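Local coordinates for protein 2-methyl-3-hydroxypyridine-5-carboxylic acid oxygenase (Mesorhizobium loti, PDB 3ALJ) that probably uses its bound FAD and molecular oxygen to oxygenate and open the pyridine ring of 2-methyl-3-hydroxypyridine-5-carboxylic acid, at residues R12-A26 against V146-V158. Sequence-based numbering, arbitrary orientation.
With FAD (flavin-adenine dinucleotide), chain B.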
ATOM      1  N   ARG A  12       9.806  18.209  20.837  1.00 19.81           N
ATOM      2  CA  ARG A  12       9.142  18.540  19.598  0.50 16.98           C
ATOM      3  C   ARG A  12       7.762  17.817  19.536  1.00 16.21           C
ATOM      4  O   ARG A  12       7.637  16.698  19.945  1.00 16.24           O
ATOM      5  CB  ARG A  12      10.067  17.973  18.532  0.50 15.13           C
ATOM      6  CG  ARG A  12      11.520  18.474  18.583  0.50 16.84           C
ATOM      7  CD  ARG A  12      12.279  17.683  17.479  0.50 12.60           C
ATOM      8  NE  ARG A  12      12.717  16.332  17.862  0.50 17.20           N
ATOM      9  CZ  ARG A  12      13.478  15.555  17.066  0.50  8.82           C
ATOM     10  NH1 ARG A  12      13.856  14.382  17.478  0.50 13.99           N
ATOM     11  NH2 ARG A  12      13.863  16.019  15.909  0.50 12.06           N
ATOM     12  N   ARG A  13       6.751  18.513  19.032  1.00 14.34           N
ATOM     13  CA  ARG A  13       5.437  17.938  18.913  1.00 14.83           C
ATOM     14  C   ARG A  13       5.020  17.739  17.410  1.00 11.35           C
ATOM     15  O   ARG A  13       5.226  18.632  16.626  1.00 11.66           O
ATOM     16  CB  ARG A  13       4.432  18.891  19.576  1.00 14.88           C
ATOM     17  CG  ARG A  13       3.057  18.126  19.710  1.00 16.69           C
ATOM     18  CD  ARG A  13       1.933  18.746  20.387  1.00 19.68           C
ATOM     19  NE  ARG A  13       2.349  18.908  21.755  1.00 22.76           N
ATOM     20  CZ  ARG A  13       1.605  19.603  22.595  1.00 26.15           C
ATOM     21  NH1 ARG A  13       2.059  19.817  23.857  1.00 25.73           N
ATOM     22  NH2 ARG A  13       0.443  20.100  22.179  1.00 26.40           N
ATOM     23  N   ALA A  14       4.500  16.536  17.141  1.00 12.03           N
ATOM     24  CA  ALA A  14       3.969  16.285  15.771  1.00 11.43           C
ATOM     25  C   ALA A  14       2.496  15.907  15.933  1.00 10.20           C
ATOM     26  O   ALA A  14       2.105  15.155  16.796  1.00 10.27           O
ATOM     27  CB  ALA A  14       4.762  15.126  15.207  1.00 11.13           C
ATOM     28  N   GLU A  15       1.747  16.421  14.945  1.00  9.80           N
ATOM     29  CA  GLU A  15       0.295  15.999  14.821  1.00  8.07           C
ATOM     30  C   GLU A  15       0.212  15.336  13.425  1.00  9.35           C
ATOM     31  O   GLU A  15       0.564  15.925  12.404  1.00  9.94           O
ATOM     32  CB  GLU A  15      -0.617  17.266  14.879  1.00 10.57           C
ATOM     33  CG  GLU A  15      -0.621  17.911  16.264  1.00 10.37           C
ATOM     34  CD  GLU A  15      -1.472  17.179  17.240  1.00 12.57           C
ATOM     35  OE1 GLU A  15      -2.082  16.153  16.880  1.00 11.62           O
ATOM     36  OE2 GLU A  15      -1.555  17.604  18.392  1.00 13.99           O
ATOM     37  N   VAL A  16      -0.278  14.087  13.423  1.00  9.56           N
ATOM     38  CA  VAL A  16      -0.366  13.273  12.224  1.00  8.01           C
ATOM     39  C   VAL A  16      -1.824  13.099  11.910  1.00  7.61           C
ATOM     40  O   VAL A  16      -2.642  12.678  12.814  1.00  9.47           O
ATOM     41  CB  VAL A  16       0.298  11.923  12.484  1.00  8.46           C
ATOM     42  CG1 VAL A  16       0.143  11.002  11.247  1.00  8.91           C
ATOM     43  CG2 VAL A  16       1.747  12.058  12.881  1.00  9.94           C
ATOM     44  N   ALA A  17      -2.240  13.455  10.709  1.00  7.87           N
ATOM     45  CA  ALA A  17      -3.587  13.160  10.219  1.00  8.14           C
ATOM     46  C   ALA A  17      -3.570  11.884   9.384  1.00  7.71           C
ATOM     47  O   ALA A  17      -2.936  11.865   8.304  1.00  9.01           O
ATOM     48  CB  ALA A  17      -3.962  14.399   9.312  1.00 10.12           C
ATOM     49  N   GLY A  18      -4.385  10.916   9.834  1.00  8.91           N
ATOM     50  CA  GLY A  18      -4.560   9.633   9.083  1.00  7.45           C
ATOM     51  C   GLY A  18      -3.897   8.496   9.776  1.00  9.22           C
ATOM     52  O   GLY A  18      -2.717   8.539  10.137  1.00 10.28           O
ATOM     53  N   GLY A  19      -4.656   7.453   9.952  1.00  9.58           N
ATOM     54  CA  GLY A  19      -4.145   6.196  10.615  1.00  9.72           C
ATOM     55  C   GLY A  19      -3.987   5.047   9.693  1.00  8.15           C
ATOM     56  O   GLY A  19      -4.231   3.921  10.073  1.00  9.10           O
ATOM     57  N   GLY A  20      -3.614   5.341   8.464  1.00  8.62           N
ATOM     58  CA  GLY A  20      -3.188   4.260   7.544  1.00  8.01           C
ATOM     59  C   GLY A  20      -1.731   3.935   7.643  1.00  7.24           C
ATOM     60  O   GLY A  20      -1.053   4.229   8.646  1.00  7.74           O
ATOM     61  N   PHE A  21      -1.223   3.250   6.620  1.00  7.80           N
ATOM     62  CA  PHE A  21       0.197   2.793   6.743  1.00  8.76           C
ATOM     63  C   PHE A  21       1.162   3.962   6.787  1.00 10.61           C
ATOM     64  O   PHE A  21       2.143   3.944   7.500  1.00  9.45           O
ATOM     65  CB  PHE A  21       0.524   1.834   5.570  1.00  8.81           C
ATOM     66  CG  PHE A  21      -0.436   0.728   5.417  1.00  8.84           C
ATOM     67  CD1 PHE A  21      -0.653  -0.159   6.425  1.00  9.85           C
ATOM     68  CD2 PHE A  21      -1.182   0.587   4.265  1.00 15.72           C
ATOM     69  CE1 PHE A  21      -1.611  -1.180   6.353  1.00 11.11           C
ATOM     70  CE2 PHE A  21      -2.144  -0.529   4.166  1.00 17.90           C
ATOM     71  CZ  PHE A  21      -2.267  -1.413   5.180  1.00 11.98           C
ATOM     72  N   ALA A  22       0.895   5.045   6.054  1.00  7.37           N
ATOM     73  CA  ALA A  22       1.789   6.182   6.113  1.00  8.33           C
ATOM     74  C   ALA A  22       1.808   6.912   7.453  1.00  8.99           C
ATOM     75  O   ALA A  22       2.848   7.181   8.051  1.00  8.64           O
ATOM     76  CB  ALA A  22       1.429   7.177   4.998  1.00 10.19           C
ATOM     77  N   GLY A  23       0.566   7.100   7.995  1.00  6.87           N
ATOM     78  CA  GLY A  23       0.506   7.826   9.268  1.00  8.25           C
ATOM     79  C   GLY A  23       1.014   7.067  10.465  1.00  7.51           C
ATOM     80  O   GLY A  23       1.708   7.640  11.320  1.00  9.22           O
ATOM     81  N   LEU A  24       0.707   5.780  10.446  1.00  8.08           N
ATOM     82  CA  LEU A  24       1.223   4.945  11.546  1.00  8.41           C
ATOM     83  C   LEU A  24       2.750   4.799  11.456  1.00  8.28           C
ATOM     84  O   LEU A  24       3.414   4.798  12.500  1.00 10.30           O
ATOM     85  CB  LEU A  24       0.564   3.569  11.497  1.00  8.62           C
ATOM     86  CG  LEU A  24      -0.922   3.528  11.910  1.00  9.91           C
ATOM     87  CD1 LEU A  24      -1.552   2.160  11.512  1.00 10.40           C
ATOM     88  CD2 LEU A  24      -1.027   3.715  13.408  1.00 12.38           C
ATOM     89  N   THR A  25       3.297   4.667  10.236  1.00  8.24           N
ATOM     90  CA  THR A  25       4.740   4.608  10.099  1.00  8.36           C
ATOM     91  C   THR A  25       5.352   5.893  10.564  1.00  9.27           C
ATOM     92  O   THR A  25       6.330   5.874  11.348  1.00  9.64           O
ATOM     93  CB  THR A  25       5.080   4.369   8.601  1.00  8.76           C
ATOM     94  OG1 THR A  25       4.700   3.036   8.212  1.00  8.83           O
ATOM     95  CG2 THR A  25       6.638   4.505   8.400  1.00  9.02           C
ATOM     96  N   ALA A  26       4.805   7.065  10.139  1.00  9.17           N
ATOM     97  CA  ALA A  26       5.366   8.325  10.599  1.00  8.68           C
ATOM     98  C   ALA A  26       5.265   8.454  12.097  1.00  8.53           C
ATOM     99  O   ALA A  26       6.272   8.875  12.761  1.00 10.02           O
ATOM    100  CB  ALA A  26       4.598   9.539   9.894  1.00 10.33           C
ATOM    101  N   VAL A 146      -8.241  23.318  17.525  1.00 12.74           N
ATOM    102  CA  VAL A 146      -7.077  23.758  16.802  1.00 12.36           C
ATOM    103  C   VAL A 146      -5.855  23.314  17.562  1.00 14.74           C
ATOM    104  O   VAL A 146      -5.702  23.557  18.799  1.00 16.34           O
ATOM    105  CB  VAL A 146      -6.998  25.335  16.665  1.00 13.74           C
ATOM    106  CG1 VAL A 146      -5.788  25.749  15.828  1.00 17.26           C
ATOM    107  CG2 VAL A 146      -8.233  25.838  15.865  1.00 17.81           C
ATOM    108  N   LEU A 147      -5.011  22.557  16.861  1.00 13.14           N
ATOM    109  CA  LEU A 147      -3.819  21.966  17.471  1.00 13.45           C
ATOM    110  C   LEU A 147      -2.581  22.628  16.933  1.00 13.62           C
ATOM    111  O   LEU A 147      -2.425  22.765  15.735  1.00 16.44           O
ATOM    112  CB  LEU A 147      -3.842  20.429  17.140  1.00 14.73           C
ATOM    113  CG  LEU A 147      -5.096  19.632  17.661  1.00 19.78           C
ATOM    114  CD1 LEU A 147      -5.063  18.160  17.162  1.00 20.32           C
ATOM    115  CD2 LEU A 147      -5.090  19.736  19.126  1.00 23.01           C
ATOM    116  N   GLU A 148      -1.689  23.073  17.808  1.00 14.07           N
ATOM    117  CA  GLU A 148      -0.437  23.635  17.307  1.00 15.86           C
ATOM    118  C   GLU A 148       0.636  22.527  17.459  1.00 15.08           C
ATOM    119  O   GLU A 148       0.640  21.710  18.389  1.00 15.86           O
ATOM    120  CB  GLU A 148       0.004  24.817  18.211  1.00 18.64           C
ATOM    121  CG  GLU A 148      -0.947  26.045  18.143  1.00 28.18           C
ATOM    122  CD  GLU A 148      -0.452  27.143  19.044  1.00 39.25           C
ATOM    123  OE1 GLU A 148      -1.216  27.524  19.964  1.00 45.95           O
ATOM    124  OE2 GLU A 148       0.714  27.589  18.835  1.00 44.18           O
ATOM    125  N   ALA A 149       1.576  22.572  16.517  1.00 13.32           N
ATOM    126  CA  ALA A 149       2.610  21.570  16.503  1.00 13.65           C
ATOM    127  C   ALA A 149       3.851  22.131  15.847  1.00 12.87           C
ATOM    128  O   ALA A 149       3.774  23.040  15.006  1.00 15.28           O
ATOM    129  CB  ALA A 149       2.093  20.295  15.777  1.00 16.57           C
ATOM    130  N   ASP A 150       4.980  21.434  16.073  1.00 12.90           N
ATOM    131  CA  ASP A 150       6.181  21.741  15.270  1.00 14.79           C
ATOM    132  C   ASP A 150       6.220  21.071  13.909  1.00 13.29           C
ATOM    133  O   ASP A 150       6.955  21.463  13.027  1.00 12.90           O
ATOM    134  CB  ASP A 150       7.395  21.258  16.062  1.00 13.38           C
ATOM    135  CG  ASP A 150       7.409  21.850  17.548  1.00 15.29           C
ATOM    136  OD1 ASP A 150       7.498  23.136  17.602  1.00 21.27           O
ATOM    137  OD2 ASP A 150       7.226  21.187  18.559  1.00 16.22           O
ATOM    138  N   LEU A 151       5.358  20.042  13.744  1.00 12.00           N
ATOM    139  CA  LEU A 151       5.279  19.318  12.413  1.00 10.63           C
ATOM    140  C   LEU A 151       3.873  18.826  12.321  1.00  7.37           C
ATOM    141  O   LEU A 151       3.278  18.350  13.293  1.00  9.74           O
ATOM    142  CB  LEU A 151       6.238  18.096  12.491  1.00 10.38           C
ATOM    143  CG  LEU A 151       6.107  17.070  11.324  1.00  9.06           C
ATOM    144  CD1 LEU A 151       6.684  17.689  10.041  1.00 11.94           C
ATOM    145  CD2 LEU A 151       6.786  15.786  11.775  1.00 11.27           C
ATOM    146  N   ILE A 152       3.375  19.016  11.115  1.00  8.86           N
ATOM    147  CA  ILE A 152       2.032  18.459  10.750  1.00 10.31           C
ATOM    148  C   ILE A 152       2.225  17.433   9.632  1.00 10.79           C
ATOM    149  O   ILE A 152       2.834  17.792   8.605  1.00  9.45           O
ATOM    150  CB  ILE A 152       1.098  19.550  10.257  1.00 11.02           C
ATOM    151  CG1 ILE A 152       0.948  20.643  11.350  1.00 14.64           C
ATOM    152  CG2 ILE A 152      -0.251  18.951   9.797  1.00 11.41           C
ATOM    153  CD1 ILE A 152      -0.093  21.600  10.920  1.00 21.66           C
ATOM    154  N   VAL A 153       1.785  16.180   9.790  1.00  8.47           N
ATOM    155  CA  VAL A 153       1.901  15.169   8.769  1.00  8.72           C
ATOM    156  C   VAL A 153       0.518  14.941   8.151  1.00  9.10           C
ATOM    157  O   VAL A 153      -0.379  14.441   8.831  1.00  8.97           O
ATOM    158  CB  VAL A 153       2.474  13.885   9.372  1.00 10.26           C
ATOM    159  CG1 VAL A 153       2.601  12.815   8.267  1.00 11.80           C
ATOM    160  CG2 VAL A 153       3.949  14.143   9.967  1.00 11.21           C
ATOM    161  N   GLY A 154       0.428  15.224   6.869  1.00  8.23           N
ATOM    162  CA  GLY A 154      -0.803  14.924   6.109  1.00  8.77           C
ATOM    163  C   GLY A 154      -0.665  13.529   5.523  1.00  8.64           C
ATOM    164  O   GLY A 154      -0.137  13.361   4.465  1.00  8.83           O
ATOM    165  N   ALA A 155      -1.116  12.545   6.284  1.00  7.68           N
ATOM    166  CA  ALA A 155      -1.099  11.091   5.826  1.00  7.33           C
ATOM    167  C   ALA A 155      -2.567  10.669   5.713  1.00  8.44           C
ATOM    168  O   ALA A 155      -2.921   9.522   6.039  1.00  8.56           O
ATOM    169  CB  ALA A 155      -0.383  10.285   6.949  1.00 10.29           C
ATOM    170  N   ASP A 156      -3.368  11.581   5.145  1.00  8.01           N
ATOM    171  CA  ASP A 156      -4.825  11.366   5.077  1.00  7.45           C
ATOM    172  C   ASP A 156      -5.375  10.959   3.782  1.00  8.51           C
ATOM    173  O   ASP A 156      -6.536  11.235   3.468  1.00 10.90           O
ATOM    174  CB  ASP A 156      -5.515  12.639   5.741  1.00  9.35           C
ATOM    175  CG  ASP A 156      -5.027  13.945   5.186  1.00  8.94           C
ATOM    176  OD1 ASP A 156      -3.874  14.142   4.707  1.00  8.85           O
ATOM    177  OD2 ASP A 156      -5.863  14.946   5.253  1.00  9.89           O
ATOM    178  N   GLY A 157      -4.556  10.210   3.027  1.00  7.93           N
ATOM    179  CA  GLY A 157      -5.098   9.476   1.889  1.00  7.89           C
ATOM    180  C   GLY A 157      -5.283  10.296   0.599  1.00  7.39           C
ATOM    181  O   GLY A 157      -5.000  11.475   0.555  1.00  8.26           O
ATOM    182  N   VAL A 158      -5.847   9.672  -0.448  1.00  7.88           N
ATOM    183  CA  VAL A 158      -5.956  10.316  -1.759  1.00  8.23           C
ATOM    184  C   VAL A 158      -6.828  11.548  -1.686  1.00  8.86           C
ATOM    185  O   VAL A 158      -6.613  12.448  -2.475  1.00 10.32           O
ATOM    186  CB  VAL A 158      -6.635   9.347  -2.798  1.00 11.72           C
ATOM    187  CG1 VAL A 158      -5.751   8.290  -3.238  1.00 15.57           C
ATOM    188  CG2 VAL A 158      -7.952   8.773  -2.281  1.00 12.72           C
TER
HETATM  189  PA  FAD B 380      -4.632   5.186   3.401  1.00 10.38           P
HETATM  190  O1A FAD B 380      -4.218   3.754   3.543  1.00 15.26           O
HETATM  191  O2A FAD B 380      -5.693   5.528   2.529  1.00 12.17           O
HETATM  192  O5B FAD B 380      -4.956   5.687   4.873  1.00  9.44           O
HETATM  193  C5B FAD B 380      -5.434   7.051   5.118  1.00  8.28           C
HETATM  194  C4B FAD B 380      -6.109   6.909   6.467  1.00  8.40           C
HETATM  195  O4B FAD B 380      -6.499   8.298   6.740  1.00 10.53           O
HETATM  196  C3B FAD B 380      -7.380   6.142   6.470  1.00  9.09           C
HETATM  197  O3B FAD B 380      -7.453   5.260   7.609  1.00 10.15           O
HETATM  198  C2B FAD B 380      -8.487   7.257   6.434  1.00  8.38           C
HETATM  199  O2B FAD B 380      -9.716   6.860   7.068  1.00 10.44           O
HETATM  200  C1B FAD B 380      -7.891   8.350   7.259  1.00 10.97           C
HETATM  201  N9A FAD B 380      -8.284   9.666   6.869  1.00  7.95           N
HETATM  202  C8A FAD B 380      -8.671  10.143   5.636  1.00  9.44           C
HETATM  203  N7A FAD B 380      -8.885  11.467   5.667  1.00  8.88           N
HETATM  204  C5A FAD B 380      -8.636  11.861   6.972  1.00  7.74           C
HETATM  205  C6A FAD B 380      -8.601  13.111   7.584  1.00  8.54           C
HETATM  206  N6A FAD B 380      -8.939  14.245   6.883  1.00 11.67           N
HETATM  207  N1A FAD B 380      -8.273  13.134   8.878  1.00  8.90           N
HETATM  208  C2A FAD B 380      -7.989  12.033   9.583  1.00 10.88           C
HETATM  209  N3A FAD B 380      -7.964  10.782   9.040  1.00  8.54           N
HETATM  210  C4A FAD B 380      -8.266  10.740   7.713  1.00  7.54           C
HETATM  211  N1  FAD B 380       0.483  -1.012  -1.993  1.00  8.22           N
HETATM  212  C2  FAD B 380       1.444  -1.869  -1.703  1.00  7.88           C
HETATM  213  O2  FAD B 380       2.495  -1.543  -1.129  1.00  8.74           O
HETATM  214  N3  FAD B 380       1.308  -3.211  -2.059  1.00  7.26           N
HETATM  215  C4  FAD B 380       0.155  -3.689  -2.684  1.00  7.47           C
HETATM  216  O4  FAD B 380       0.017  -4.958  -2.847  1.00  7.57           O
HETATM  217  C4X FAD B 380      -0.824  -2.761  -2.992  1.00  8.26           C
HETATM  218  N5  FAD B 380      -1.980  -3.176  -3.739  1.00  8.98           N
HETATM  219  C5X FAD B 380      -2.919  -2.229  -4.102  1.00  7.90           C
HETATM  220  C6  FAD B 380      -4.007  -2.578  -4.922  1.00  8.79           C
HETATM  221  C7  FAD B 380      -4.974  -1.656  -5.229  1.00  9.72           C
HETATM  222  C7M FAD B 380      -6.173  -2.084  -6.124  1.00 12.08           C
HETATM  223  C8  FAD B 380      -4.860  -0.350  -4.800  1.00  9.53           C
HETATM  224  C8M FAD B 380      -5.909   0.727  -5.157  1.00 10.79           C
HETATM  225  C9  FAD B 380      -3.777   0.015  -3.988  1.00  9.82           C
HETATM  226  C9A FAD B 380      -2.763  -0.919  -3.665  1.00  8.56           C
HETATM  227  N10 FAD B 380      -1.599  -0.554  -2.856  1.00  7.47           N
HETATM  228  C10 FAD B 380      -0.646  -1.462  -2.584  1.00  6.57           C
HETATM  229  C1' FAD B 380      -1.442   0.911  -2.408  1.00  7.84           C
HETATM  230  C2' FAD B 380      -1.882   1.036  -0.956  1.00  6.49           C
HETATM  231  O2' FAD B 380      -3.239   0.563  -0.828  1.00  8.06           O
HETATM  232  C3' FAD B 380      -1.908   2.525  -0.560  1.00  7.89           C
HETATM  233  O3' FAD B 380      -0.798   3.183  -1.279  1.00  7.45           O
HETATM  234  C4' FAD B 380      -1.669   2.779   0.870  1.00  7.60           C
HETATM  235  O4' FAD B 380      -2.778   2.176   1.596  1.00 11.17           O
HETATM  236  C5' FAD B 380      -1.690   4.238   1.191  1.00  8.62           C
HETATM  237  O5' FAD B 380      -1.483   4.399   2.591  1.00  7.55           O
HETATM  238  P   FAD B 380      -1.795   5.825   3.198  1.00  8.20           P
HETATM  239  O1P FAD B 380      -1.559   5.683   4.642  1.00  8.91           O
HETATM  240  O2P FAD B 380      -1.109   6.923   2.447  1.00  9.09           O
HETATM  241  O3P FAD B 380      -3.368   6.057   2.900  1.00  8.10           O
HETATM  242  O   HOH W   1      -0.962  19.889  19.654  1.00 19.86           O
HETATM  243  O   HOH W   2      -2.035   7.111   6.854  1.00  7.65           O
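Glu-15 bends over the methyl of Ala-149, its CG 3.6 Å from Ala-149 CB, and the side chains of Glu-15 and Leu-147 cross at about a right angle, with Glu-15 OE1 3.6 Å from Leu-147 CD1. The bend at chi2 (-77°) brings the acid over Leu-147, where a water donates to Glu-15 OE2 and to Glu-148 O and accepts, in the guanidinium plane, from Arg-13 NH2. At the strand start, Asp-150 OD2 takes the Arg-13 N-H through its anti lone pair (2.8 Å, 168°), while Asp-150 N returns a more bent bond to Arg-13 O. Beyond this clasp the pairing is regular parallel ladder: Glu-15 N to Leu-151 O, Val-153 N to Glu-15 O, Ala-17 N to Val-153 O. On the helix side of the sheet Val-16 and Val-153 lie side by side, and Val-153 CG1 reaches Ala-26 CB at 4.2 Å. Strand 13-17, the glycine turn and helix 21-32 are consistent with the Rossmann-type GxGxxG motif (Gly-18, Gly-20, Gly-23) of FAD-binding domains, with strand 151-154 alongside. Ala-155 CB sits 3.5 Å from Gly-23 N, where a side chain on the glycine would crowd it and collide with Gly-18 O. A second water donates to Ala-155 O and FAD O1P and accepts from Gly-23 N, tying the strand end to the pyrophosphate; Ala-22 N also donates to FAD O1P (2.9 Å), at the helix N-terminus. Farther out, His-40 NE2 bonds Glu-15 OE1, fixing the acid from strand 36-40. Replacing Glu-15 by an alanine would probably leave His-40 and the bridging water without their carboxylate partner and uncover Leu-147. Asp-156, with CB 3.4 Å from FAD C5A beside the adenine, is anchored through OD1 by Ser-160 and through OD2 by Val-162 N.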